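Local coordinates for N-acetylglucosaminidase (PDB 6INX), which probably hydrolyses beta-glycosidic linkages of N-acetylglucosamine in glycans, as a glycoside hydrolase of family 18, at residues G35-D40 with G75-A80; E39-T44 with M90-V95; Q48-L53 with T99-D104; R135-A140 with Y152-A157. All coordinates share one frame; numbering follows the deposited sequence.

Contact 1. Residues G35-D40 with G75-A80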
# COMPACT_ATOMS: atom_id res chain seq x y z
N GLY A 35 -24.56 3.63 -15.92
CA GLY A 35 -24.37 3.60 -17.36
C GLY A 35 -23.04 2.96 -17.72
O GLY A 35 -22.14 2.84 -16.89
N HIS A 36 -22.93 2.51 -18.97
CA HIS A 36 -21.71 1.88 -19.46
C HIS A 36 -21.20 2.64 -20.69
O HIS A 36 -21.90 3.49 -21.24
CB HIS A 36 -21.96 0.41 -19.81
CG HIS A 36 -22.48 -0.39 -18.67
ND1 HIS A 36 -23.34 -1.46 -18.85
CD2 HIS A 36 -22.29 -0.29 -17.34
CE1 HIS A 36 -23.64 -1.98 -17.68
NE2 HIS A 36 -23.02 -1.29 -16.74
N VAL A 37 -19.97 2.33 -21.09
CA VAL A 37 -19.33 2.96 -22.25
C VAL A 37 -19.19 1.91 -23.34
O VAL A 37 -18.59 0.85 -23.12
CB VAL A 37 -17.97 3.57 -21.90
CG1 VAL A 37 -17.26 4.07 -23.18
CG2 VAL A 37 -18.13 4.71 -20.90
N ARG A 38 -19.75 2.20 -24.52
CA ARG A 38 -19.55 1.37 -25.70
C ARG A 38 -19.42 2.31 -26.89
O ARG A 38 -20.16 3.29 -26.99
CB ARG A 38 -20.75 0.43 -25.94
CG ARG A 38 -20.97 -0.61 -24.86
CD ARG A 38 -21.94 -1.69 -25.33
NE ARG A 38 -23.33 -1.24 -25.30
CZ ARG A 38 -24.06 -1.11 -24.20
NH1 ARG A 38 -23.54 -1.38 -23.01
NH2 ARG A 38 -25.32 -0.71 -24.29
N GLU A 39 -18.47 2.01 -27.77
CA GLU A 39 -18.23 2.83 -28.96
C GLU A 39 -17.99 4.29 -28.58
O GLU A 39 -18.46 5.22 -29.25
CB GLU A 39 -19.36 2.69 -29.99
CG GLU A 39 -19.62 1.25 -30.42
CD GLU A 39 -20.79 1.14 -31.38
OE1 GLU A 39 -20.66 1.57 -32.54
OE2 GLU A 39 -21.86 0.63 -30.96
N ASP A 40 -17.27 4.48 -27.48
CA ASP A 40 -16.88 5.80 -26.98
C ASP A 40 -18.06 6.63 -26.49
O ASP A 40 -17.92 7.84 -26.31
CB ASP A 40 -16.06 6.62 -28.00
CG ASP A 40 -14.70 6.00 -28.32
OD1 ASP A 40 -14.27 5.04 -27.66
OD2 ASP A 40 -14.03 6.51 -29.26
N GLY A 75 -15.31 -1.09 -18.77
CA GLY A 75 -14.26 -0.65 -19.66
C GLY A 75 -14.72 0.44 -20.62
O GLY A 75 -15.83 0.96 -20.53
N GLY A 76 -13.82 0.77 -21.54
CA GLY A 76 -14.11 1.74 -22.59
C GLY A 76 -13.60 3.14 -22.34
O GLY A 76 -13.59 3.95 -23.27
N PHE A 77 -13.15 3.44 -21.12
CA PHE A 77 -12.79 4.82 -20.77
C PHE A 77 -11.44 5.22 -21.34
O PHE A 77 -11.31 6.30 -21.92
CB PHE A 77 -12.75 4.97 -19.25
CG PHE A 77 -14.09 5.00 -18.60
CD1 PHE A 77 -14.85 6.16 -18.60
CD2 PHE A 77 -14.59 3.88 -17.96
CE1 PHE A 77 -16.09 6.19 -17.98
CE2 PHE A 77 -15.83 3.90 -17.35
CZ PHE A 77 -16.58 5.06 -17.35
N SER A 78 -10.40 4.41 -21.13
CA SER A 78 -9.10 4.76 -21.69
C SER A 78 -9.19 4.89 -23.21
O SER A 78 -8.59 5.79 -23.81
CB SER A 78 -8.05 3.72 -21.29
OG SER A 78 -6.77 4.00 -21.85
N GLU A 79 -9.93 3.99 -23.84
CA GLU A 79 -10.14 4.04 -25.29
C GLU A 79 -10.82 5.35 -25.71
O GLU A 79 -10.34 6.06 -26.61
CB GLU A 79 -10.98 2.84 -25.72
CG GLU A 79 -10.35 1.46 -25.43
CD GLU A 79 -10.79 0.85 -24.11
OE1 GLU A 79 -10.97 1.59 -23.11
OE2 GLU A 79 -10.95 -0.39 -24.06
N ALA A 80 -11.93 5.68 -25.06
CA ALA A 80 -12.66 6.90 -25.41
C ALA A 80 -11.81 8.14 -25.14
O ALA A 80 -11.80 9.08 -25.95
CB ALA A 80 -13.97 6.97 -24.64
O HOH W 1 -18.41 0.62 -19.44
O HOH W 2 -14.94 3.29 -25.73
O HOH W 3 -11.30 6.87 -29.15

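Contact 2. Residues E39-T44 with M90-V95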
# COMPACT_ATOMS: atom_id res chain seq x y z
N GLU A 39 -18.47 2.01 -27.77
CA GLU A 39 -18.23 2.83 -28.96
C GLU A 39 -17.99 4.29 -28.58
O GLU A 39 -18.46 5.22 -29.25
CB GLU A 39 -19.36 2.69 -29.99
CG GLU A 39 -19.62 1.25 -30.42
CD GLU A 39 -20.79 1.14 -31.38
OE1 GLU A 39 -20.66 1.57 -32.54
OE2 GLU A 39 -21.86 0.63 -30.96
N ASP A 40 -17.27 4.48 -27.48
CA ASP A 40 -16.88 5.80 -26.98
C ASP A 40 -18.06 6.63 -26.49
O ASP A 40 -17.92 7.84 -26.31
CB ASP A 40 -16.06 6.62 -28.00
CG ASP A 40 -14.70 6.00 -28.32
OD1 ASP A 40 -14.27 5.04 -27.66
OD2 ASP A 40 -14.03 6.51 -29.26
N ARG A 41 -19.21 6.02 -26.24
CA ARG A 41 -20.41 6.75 -25.83
C ARG A 41 -21.05 6.13 -24.59
O ARG A 41 -21.07 4.90 -24.43
CB ARG A 41 -21.43 6.85 -26.97
CG ARG A 41 -20.93 7.71 -28.13
CD ARG A 41 -21.94 7.83 -29.28
NE ARG A 41 -21.30 8.52 -30.40
CZ ARG A 41 -21.39 9.83 -30.64
NH1 ARG A 41 -22.12 10.61 -29.85
NH2 ARG A 41 -20.73 10.36 -31.66
N ILE A 42 -21.59 6.99 -23.73
CA ILE A 42 -22.38 6.55 -22.59
C ILE A 42 -23.64 5.85 -23.08
O ILE A 42 -24.39 6.39 -23.90
CB ILE A 42 -22.73 7.75 -21.70
CG1 ILE A 42 -21.46 8.31 -21.07
CG2 ILE A 42 -23.70 7.34 -20.60
CD1 ILE A 42 -21.65 9.70 -20.44
N GLN A 43 -23.88 4.65 -22.56
CA GLN A 43 -25.02 3.82 -22.94
C GLN A 43 -25.99 3.72 -21.77
O GLN A 43 -25.57 3.43 -20.64
CB GLN A 43 -24.55 2.42 -23.32
CG GLN A 43 -23.53 2.37 -24.45
CD GLN A 43 -24.07 2.91 -25.76
OE1 GLN A 43 -25.28 2.84 -26.04
NE2 GLN A 43 -23.18 3.48 -26.58
N THR A 44 -27.28 3.95 -22.04
CA THR A 44 -28.33 3.83 -21.03
C THR A 44 -29.38 2.79 -21.36
O THR A 44 -30.31 2.61 -20.56
CB THR A 44 -29.02 5.19 -20.80
OG1 THR A 44 -29.61 5.64 -22.03
CG2 THR A 44 -28.02 6.23 -20.30
N MET A 90 -18.07 11.03 -25.89
CA MET A 90 -18.50 10.93 -24.51
C MET A 90 -19.30 12.16 -24.10
O MET A 90 -20.32 12.06 -23.42
CB MET A 90 -17.30 10.79 -23.58
CG MET A 90 -16.63 9.42 -23.64
SD MET A 90 -17.65 8.10 -22.96
CE MET A 90 -17.47 8.41 -21.20
N ALA A 91 -18.82 13.34 -24.49
CA ALA A 91 -19.51 14.58 -24.15
C ALA A 91 -20.88 14.62 -24.80
O ALA A 91 -21.88 14.98 -24.15
CB ALA A 91 -18.67 15.76 -24.60
N GLU A 92 -20.96 14.26 -26.09
CA GLU A 92 -22.25 14.24 -26.76
C GLU A 92 -23.22 13.27 -26.08
O GLU A 92 -24.42 13.56 -25.96
CB GLU A 92 -22.07 13.87 -28.24
CG GLU A 92 -21.33 14.92 -29.03
CD GLU A 92 -20.78 14.39 -30.33
OE1 GLU A 92 -21.12 13.26 -30.70
OE2 GLU A 92 -19.98 15.10 -30.98
N SER A 93 -22.72 12.11 -25.65
CA SER A 93 -23.60 11.11 -25.05
C SER A 93 -24.04 11.52 -23.65
O SER A 93 -25.11 11.10 -23.20
CB SER A 93 -22.91 9.74 -25.06
OG SER A 93 -21.79 9.72 -24.19
N ALA A 94 -23.24 12.33 -22.96
CA ALA A 94 -23.68 12.88 -21.69
C ALA A 94 -24.83 13.85 -21.91
O ALA A 94 -25.82 13.84 -21.16
CB ALA A 94 -22.52 13.59 -20.99
N VAL A 95 -24.72 14.67 -22.95
CA VAL A 95 -25.81 15.58 -23.30
C VAL A 95 -27.05 14.80 -23.69
O VAL A 95 -28.17 15.18 -23.34
CB VAL A 95 -25.35 16.55 -24.41
CG1 VAL A 95 -26.55 17.28 -25.01
CG2 VAL A 95 -24.34 17.56 -23.86
O HOH W 4 -26.50 8.53 -23.51

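Contact 3. Residues Q48-L53 with T99-D104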
# COMPACT_ATOMS: atom_id res chain seq x y z
N GLN A 48 -33.46 0.26 -16.62
CA GLN A 48 -34.88 -0.07 -16.75
C GLN A 48 -35.84 0.94 -16.14
O GLN A 48 -36.98 1.02 -16.58
CB GLN A 48 -35.16 -1.46 -16.17
CG GLN A 48 -34.72 -2.59 -17.09
CD GLN A 48 -34.96 -2.28 -18.56
OE1 GLN A 48 -34.01 -2.09 -19.33
NE2 GLN A 48 -36.22 -2.22 -18.96
N ASN A 49 -35.42 1.71 -15.13
CA ASN A 49 -36.35 2.50 -14.34
C ASN A 49 -36.17 4.01 -14.51
O ASN A 49 -36.61 4.78 -13.65
CB ASN A 49 -36.27 2.10 -12.87
CG ASN A 49 -36.78 0.71 -12.62
OD1 ASN A 49 -37.89 0.36 -13.02
ND2 ASN A 49 -35.98 -0.11 -11.94
N LEU A 50 -35.56 4.44 -15.62
CA LEU A 50 -35.28 5.86 -15.79
C LEU A 50 -36.54 6.69 -15.98
O LEU A 50 -36.50 7.91 -15.77
CB LEU A 50 -34.30 6.08 -16.94
CG LEU A 50 -32.92 5.41 -16.81
CD1 LEU A 50 -31.99 5.91 -17.90
CD2 LEU A 50 -32.31 5.64 -15.43
N LYS A 51 -37.66 6.07 -16.37
CA LYS A 51 -38.92 6.79 -16.49
C LYS A 51 -39.49 7.20 -15.14
O LYS A 51 -40.41 8.03 -15.11
CB LYS A 51 -39.95 5.95 -17.25
CG LYS A 51 -39.58 5.65 -18.69
CD LYS A 51 -39.11 6.89 -19.42
CE LYS A 51 -39.57 6.88 -20.88
NZ LYS A 51 -39.96 5.51 -21.33
N LEU A 52 -38.98 6.65 -14.04
CA LEU A 52 -39.42 7.00 -12.70
C LEU A 52 -38.86 8.33 -12.22
O LEU A 52 -39.35 8.86 -11.22
CB LEU A 52 -39.03 5.88 -11.73
CG LEU A 52 -39.59 5.89 -10.30
CD1 LEU A 52 -41.11 5.96 -10.30
CD2 LEU A 52 -39.09 4.69 -9.52
N LEU A 53 -37.86 8.89 -12.90
CA LEU A 53 -37.16 10.05 -12.37
C LEU A 53 -38.03 11.29 -12.17
O LEU A 53 -37.88 11.93 -11.11
CB LEU A 53 -35.90 10.35 -13.19
CG LEU A 53 -34.90 9.19 -13.33
CD1 LEU A 53 -33.65 9.70 -14.02
CD2 LEU A 53 -34.57 8.55 -11.98
N THR A 99 -30.87 15.03 -21.83
CA THR A 99 -32.02 15.50 -22.60
C THR A 99 -33.06 14.41 -22.85
O THR A 99 -34.24 14.74 -23.03
CB THR A 99 -31.58 16.11 -23.94
OG1 THR A 99 -30.81 15.16 -24.69
CG2 THR A 99 -30.76 17.37 -23.71
N GLU A 100 -32.65 13.14 -22.84
CA GLU A 100 -33.57 12.03 -23.00
C GLU A 100 -34.30 11.69 -21.70
O GLU A 100 -35.42 11.17 -21.75
CB GLU A 100 -32.81 10.79 -23.47
CG GLU A 100 -32.41 10.81 -24.93
CD GLU A 100 -31.82 9.48 -25.40
OE1 GLU A 100 -31.29 8.72 -24.57
OE2 GLU A 100 -31.90 9.20 -26.62
N TYR A 101 -33.68 11.97 -20.55
CA TYR A 101 -34.24 11.59 -19.26
C TYR A 101 -34.11 12.76 -18.30
O TYR A 101 -33.39 13.72 -18.54
CB TYR A 101 -33.52 10.36 -18.69
CG TYR A 101 -33.66 9.15 -19.56
CD1 TYR A 101 -34.88 8.49 -19.67
CD2 TYR A 101 -32.58 8.66 -20.28
CE1 TYR A 101 -35.02 7.38 -20.47
CE2 TYR A 101 -32.71 7.54 -21.09
CZ TYR A 101 -33.94 6.91 -21.17
OH TYR A 101 -34.10 5.79 -21.96
N ALA A 102 -34.81 12.64 -17.16
CA ALA A 102 -34.82 13.69 -16.15
C ALA A 102 -33.57 13.59 -15.29
O ALA A 102 -33.66 13.50 -14.06
CB ALA A 102 -36.09 13.60 -15.30
N LEU A 103 -32.42 13.59 -15.93
CA LEU A 103 -31.14 13.53 -15.25
C LEU A 103 -30.56 14.93 -15.14
O LEU A 103 -30.68 15.74 -16.07
CB LEU A 103 -30.17 12.64 -16.03
CG LEU A 103 -30.52 11.15 -16.03
CD1 LEU A 103 -29.79 10.40 -17.13
CD2 LEU A 103 -30.20 10.55 -14.67
N ASP A 104 -29.93 15.22 -14.00
CA ASP A 104 -29.34 16.53 -13.77
C ASP A 104 -27.86 16.58 -14.11
O ASP A 104 -27.27 17.66 -14.08
CB ASP A 104 -29.55 16.95 -12.31
CG ASP A 104 -31.02 17.07 -11.97
OD1 ASP A 104 -31.73 17.76 -12.72
OD2 ASP A 104 -31.48 16.44 -10.99
O HOH W 5 -36.69 10.46 -16.85

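Contact 4. Residues R135-A140 with Y152-A157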
# COMPACT_ATOMS: atom_id res chain seq x y z
N ARG A 135 -12.88 18.03 -19.25
CA ARG A 135 -13.05 19.38 -19.80
C ARG A 135 -14.06 19.37 -20.94
O ARG A 135 -14.97 20.20 -21.00
CB ARG A 135 -11.70 19.91 -20.29
CG ARG A 135 -11.80 21.32 -20.88
CD ARG A 135 -10.50 21.81 -21.50
NE ARG A 135 -9.34 21.54 -20.66
CZ ARG A 135 -8.13 22.05 -20.87
NH1 ARG A 135 -7.93 22.87 -21.90
NH2 ARG A 135 -7.13 21.75 -20.05
N THR A 136 -13.93 18.39 -21.85
CA THR A 136 -14.82 18.33 -23.00
C THR A 136 -16.25 18.01 -22.58
O THR A 136 -17.21 18.57 -23.12
CB THR A 136 -14.30 17.25 -23.95
OG1 THR A 136 -12.96 17.57 -24.34
CG2 THR A 136 -15.16 17.15 -25.20
N MET A 137 -16.41 17.11 -21.61
CA MET A 137 -17.74 16.78 -21.12
C MET A 137 -18.37 17.97 -20.41
O MET A 137 -19.57 18.25 -20.59
CB MET A 137 -17.65 15.58 -20.19
CG MET A 137 -17.26 14.26 -20.89
SD MET A 137 -17.27 12.84 -19.77
CE MET A 137 -19.00 12.91 -19.25
N ARG A 138 -17.59 18.68 -19.59
CA ARG A 138 -18.10 19.88 -18.93
C ARG A 138 -18.51 20.94 -19.95
O ARG A 138 -19.56 21.57 -19.81
CB ARG A 138 -17.06 20.42 -17.95
CG ARG A 138 -17.35 21.85 -17.46
CD ARG A 138 -18.72 21.97 -16.82
NE ARG A 138 -18.72 21.39 -15.50
CZ ARG A 138 -19.81 21.19 -14.75
NH1 ARG A 138 -21.01 21.53 -15.21
NH2 ARG A 138 -19.69 20.65 -13.55
N GLU A 139 -17.69 21.13 -20.98
CA GLU A 139 -18.04 22.11 -22.02
C GLU A 139 -19.37 21.77 -22.67
O GLU A 139 -20.21 22.66 -22.86
CB GLU A 139 -16.92 22.18 -23.05
CG GLU A 139 -15.71 22.95 -22.55
CD GLU A 139 -14.46 22.73 -23.37
OE1 GLU A 139 -14.46 21.82 -24.23
OE2 GLU A 139 -13.47 23.45 -23.15
N ALA A 140 -19.60 20.50 -22.99
CA ALA A 140 -20.83 20.10 -23.67
C ALA A 140 -22.03 20.23 -22.74
O ALA A 140 -23.10 20.69 -23.16
CB ALA A 140 -20.71 18.67 -24.19
N TYR A 152 -26.19 21.94 -15.41
CA TYR A 152 -26.03 20.49 -15.43
C TYR A 152 -24.75 20.16 -14.68
O TYR A 152 -23.79 20.94 -14.72
CB TYR A 152 -25.96 19.97 -16.86
CG TYR A 152 -27.32 19.92 -17.53
CD1 TYR A 152 -28.30 19.03 -17.10
CD2 TYR A 152 -27.62 20.75 -18.61
CE1 TYR A 152 -29.55 18.99 -17.70
CE2 TYR A 152 -28.86 20.72 -19.22
CZ TYR A 152 -29.82 19.83 -18.76
OH TYR A 152 -31.05 19.79 -19.37
N TRP A 153 -24.76 19.04 -13.96
CA TRP A 153 -23.70 18.67 -13.03
C TRP A 153 -22.71 17.69 -13.67
O TRP A 153 -23.08 16.85 -14.49
CB TRP A 153 -24.29 18.00 -11.79
CG TRP A 153 -25.15 18.90 -10.95
CD1 TRP A 153 -26.31 19.51 -11.32
CD2 TRP A 153 -24.91 19.28 -9.59
NE1 TRP A 153 -26.82 20.24 -10.28
CE2 TRP A 153 -25.97 20.13 -9.20
CE3 TRP A 153 -23.91 18.99 -8.66
CZ2 TRP A 153 -26.06 20.68 -7.93
CZ3 TRP A 153 -23.99 19.55 -7.40
CH2 TRP A 153 -25.06 20.38 -7.05
N LEU A 154 -21.45 17.79 -13.24
CA LEU A 154 -20.44 16.80 -13.58
C LEU A 154 -19.62 16.53 -12.33
O LEU A 154 -19.08 17.47 -11.74
CB LEU A 154 -19.53 17.30 -14.71
CG LEU A 154 -18.50 16.28 -15.22
CD1 LEU A 154 -19.19 15.08 -15.85
CD2 LEU A 154 -17.55 16.95 -16.21
N THR A 155 -19.57 15.27 -11.91
CA THR A 155 -18.78 14.86 -10.76
C THR A 155 -17.98 13.64 -11.16
O THR A 155 -18.15 13.09 -12.25
CB THR A 155 -19.67 14.54 -9.55
OG1 THR A 155 -20.48 13.40 -9.85
CG2 THR A 155 -20.58 15.71 -9.19
N ILE A 156 -17.08 13.21 -10.27
CA ILE A 156 -16.38 11.94 -10.43
C ILE A 156 -16.40 11.21 -9.11
O ILE A 156 -16.57 11.80 -8.04
CB ILE A 156 -14.91 12.08 -10.91
CG1 ILE A 156 -14.05 12.78 -9.84
CG2 ILE A 156 -14.85 12.76 -12.28
CD1 ILE A 156 -12.56 12.79 -10.17
N ALA A 157 -16.22 9.89 -9.19
CA ALA A 157 -15.83 9.09 -8.04
C ALA A 157 -14.36 8.75 -8.22
O ALA A 157 -13.96 8.23 -9.27
CB ALA A 157 -16.65 7.81 -7.97

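Contact 1. Residues G35-D40 with G75-A80
Val37 meets Gly75, Gly76 and Phe77 at the C-terminal end of strand 29-38 of the family 18 TIM barrel, beside the loop and short helix 77-81 that follow the adjacent parallel strand 64-70. Val37 CB lies 3.6 Å from Gly75 O, and there the branches part. Val37 CG1, anti to the backbone N (chi1 174°), lies 3.7 Å from Gly76 O. Val37 CG2 comes over one face of the Phe77 ring, 4.1 Å from its centroid and offset toward the rim, in a CH-pi contact. A beta-carbon at Gly76 would collide with Val37 CG1, and the positive phi there (99°) itself calls for glycine. No direct hydrogen bond joins the segments; water supplies the polar links. Water 1 accepts from Val37 N and donates to Gly75 O. Asp40 sets OD1 3.3 Å from Ala80 CA, and water 2 donates both to OD1 and to Gly76 O, which also accepts from Ala80 N. An alanine in place of Asp40 would probably leave waters 2 and 3 without their carboxylate acceptor and break the bridges to Gly76 O and Glu79 O. Water 3 donates to both Asp40 OD2 and Glu79 O, 2.8 Å from each.

Contact 2. Residues E39-T44 with M90-V95
Ser93 faces Arg41 and Ile42 from the helix, and three differently oriented pairings are arranged around it where strand 41-43 packs on helix 84-100, one of the outer helices of the barrel. Strand 41-43 is the return arm of a hairpin with strand 29-38, and its axis runs at 35° to the short helical segment. The hydroxyl OG sits in the crowded position between backbone N and carbonyl carbon (chi1 67°), from which it works in two directions. It accepts a nearly straight bond from Ile42 N, with 2.8 Å between Ile42 N and Ser93 OG, and donates to Met90 O, which Ala94 N reaches from the same face of the carbonyl plane. On one flank Ile42 and Met90 cross at about a right angle, Ile42 CG1 standing 4.0 Å from Met90 CE, while Ile42 CD1 touches Ala94 CB. Met90 bends at its second and third torsions, with SD 3.4 Å from Asp40 O. On the other flank the extended Arg41 turns its guanidinium 33° from the carboxylate plane of Glu92 and grips it end-on: NH1 and NH2 both donate to OE1, the closer being Arg41 NH1 to Glu92 OE1 at 3.0 Å. An alanine at Ser93 would probably leave the Ile42 N-H without its acceptor and Met90 O with one donor fewer. Water 4 adds a link from Ile42 O to Ser93 O. A buried hydroxyl thus ties strand to helix, whereas the salt bridge between two exposed residues is probably weakened by solvent.

Contact 3. Residues Q48-L53 with T99-D104
Leu50 lies against the ring of Tyr101, the two side chains crossing at about a right angle. With CG anti to the carbonyl carbon (chi1 -62°), Tyr101 begins its ring on the side of Leu50. Leu50 CD1 sits over one face, 3.7 Å from the ring centroid of Tyr101, in a CH-pi contact, while Leu50 CB lies over the same face, above the opposite rim, 3.7 Å from Tyr101 CD1. Lys51 brings its CD to the ring edge. Leu53 CB meets Ala102 CB at 3.9 Å, and Leu53 CD1 reaches Leu103 CD2 at 3.6 Å. Water 5, at the ring edge of Tyr101, donates to Leu50 O and accepts from Ala102 N.

In the next shell, an inverse gamma turn centred on Ala102 leads from helix 84-100 toward barrel strand 105-109. On the facing side a 3-10 turn, 50-52, enters helix 53-59, and Asp13 accepts from the backbone N of Gln48 and Asn49. Ile32 packs against both Leu53 and Leu103. Asp104, where the DxxDxDxE signature of family 18 begins, is salt-bridged to Arg150. With no direct hydrogen bond between the segments, the fit rests on apolar shape and on one water that gives two backbone polar atoms a partner.

Contact 4. Residues R135-A140 with Y152-A157
In the helix-to-strand step of the TIM barrel, helix 126-148 leads into parallel strand 153-159, and Arg138 and Leu154 join the two. The segments run nearly antiparallel, at 158°, with their axes 9.0 Å apart at closest approach. Arg138 leaves the helix with CG anti to the backbone N (chi1 166°), then bends at its second and third torsions. Its side chain and that of Leu154 slide past each other in opposite directions: Arg138 CB lies 3.9 Å from Leu154 CD2, and Leu154 CB lies over one face of the guanidinium, nearest to Arg138 NH2 at 3.5 Å. In the plane of the group, at its edge, NH1 donates to the carbonyl of Tyr152, with Arg138 NH1 2.9 Å from Tyr152 O and an N-H...O angle of 143°.

The guanidinium has further partners beyond the two segments. NE bonds to Tyr176 O, NH1 also forms a salt bridge with Asp142, and NH2 forms one with Asp178. Asp178 OD2 accepts from Leu154 N as well, which explains how two donors, Arg138 NH2 and Leu154 N, can lie close together. The two carboxylates are likely to offset the charge of this buried arginine. Met137, one residue earlier, crosses Leu154 at about a right angle, its CE 4.0 Å from Leu154 CD1.

In the fold
Contacts 1 and 2 share Glu39 and Asp40 at the hairpin turn, their centres 8 Å apart, and Met90 joins them, its CE 3.8 Å from Val37 CG2. Helix 84-100 then carries contact 2 on to contact 3, about 15 Å away between centres, where Thr44 touches Tyr101. It also packs on helix 126-148 of contact 4, with Ala91 CB 3.6 Å from Ala140 CB. Contacts 3 and 4 meet through Asp104 O and Trp153 N, 2.9 Å apart. The DxxDxDxE signature, which carries the catalytic acid in family 18 relatives, lies among them: it starts at Asp104, Thr155 OG1 is hydrogen-bonded to its Asp107, and Phe77 stacks on its Trp110.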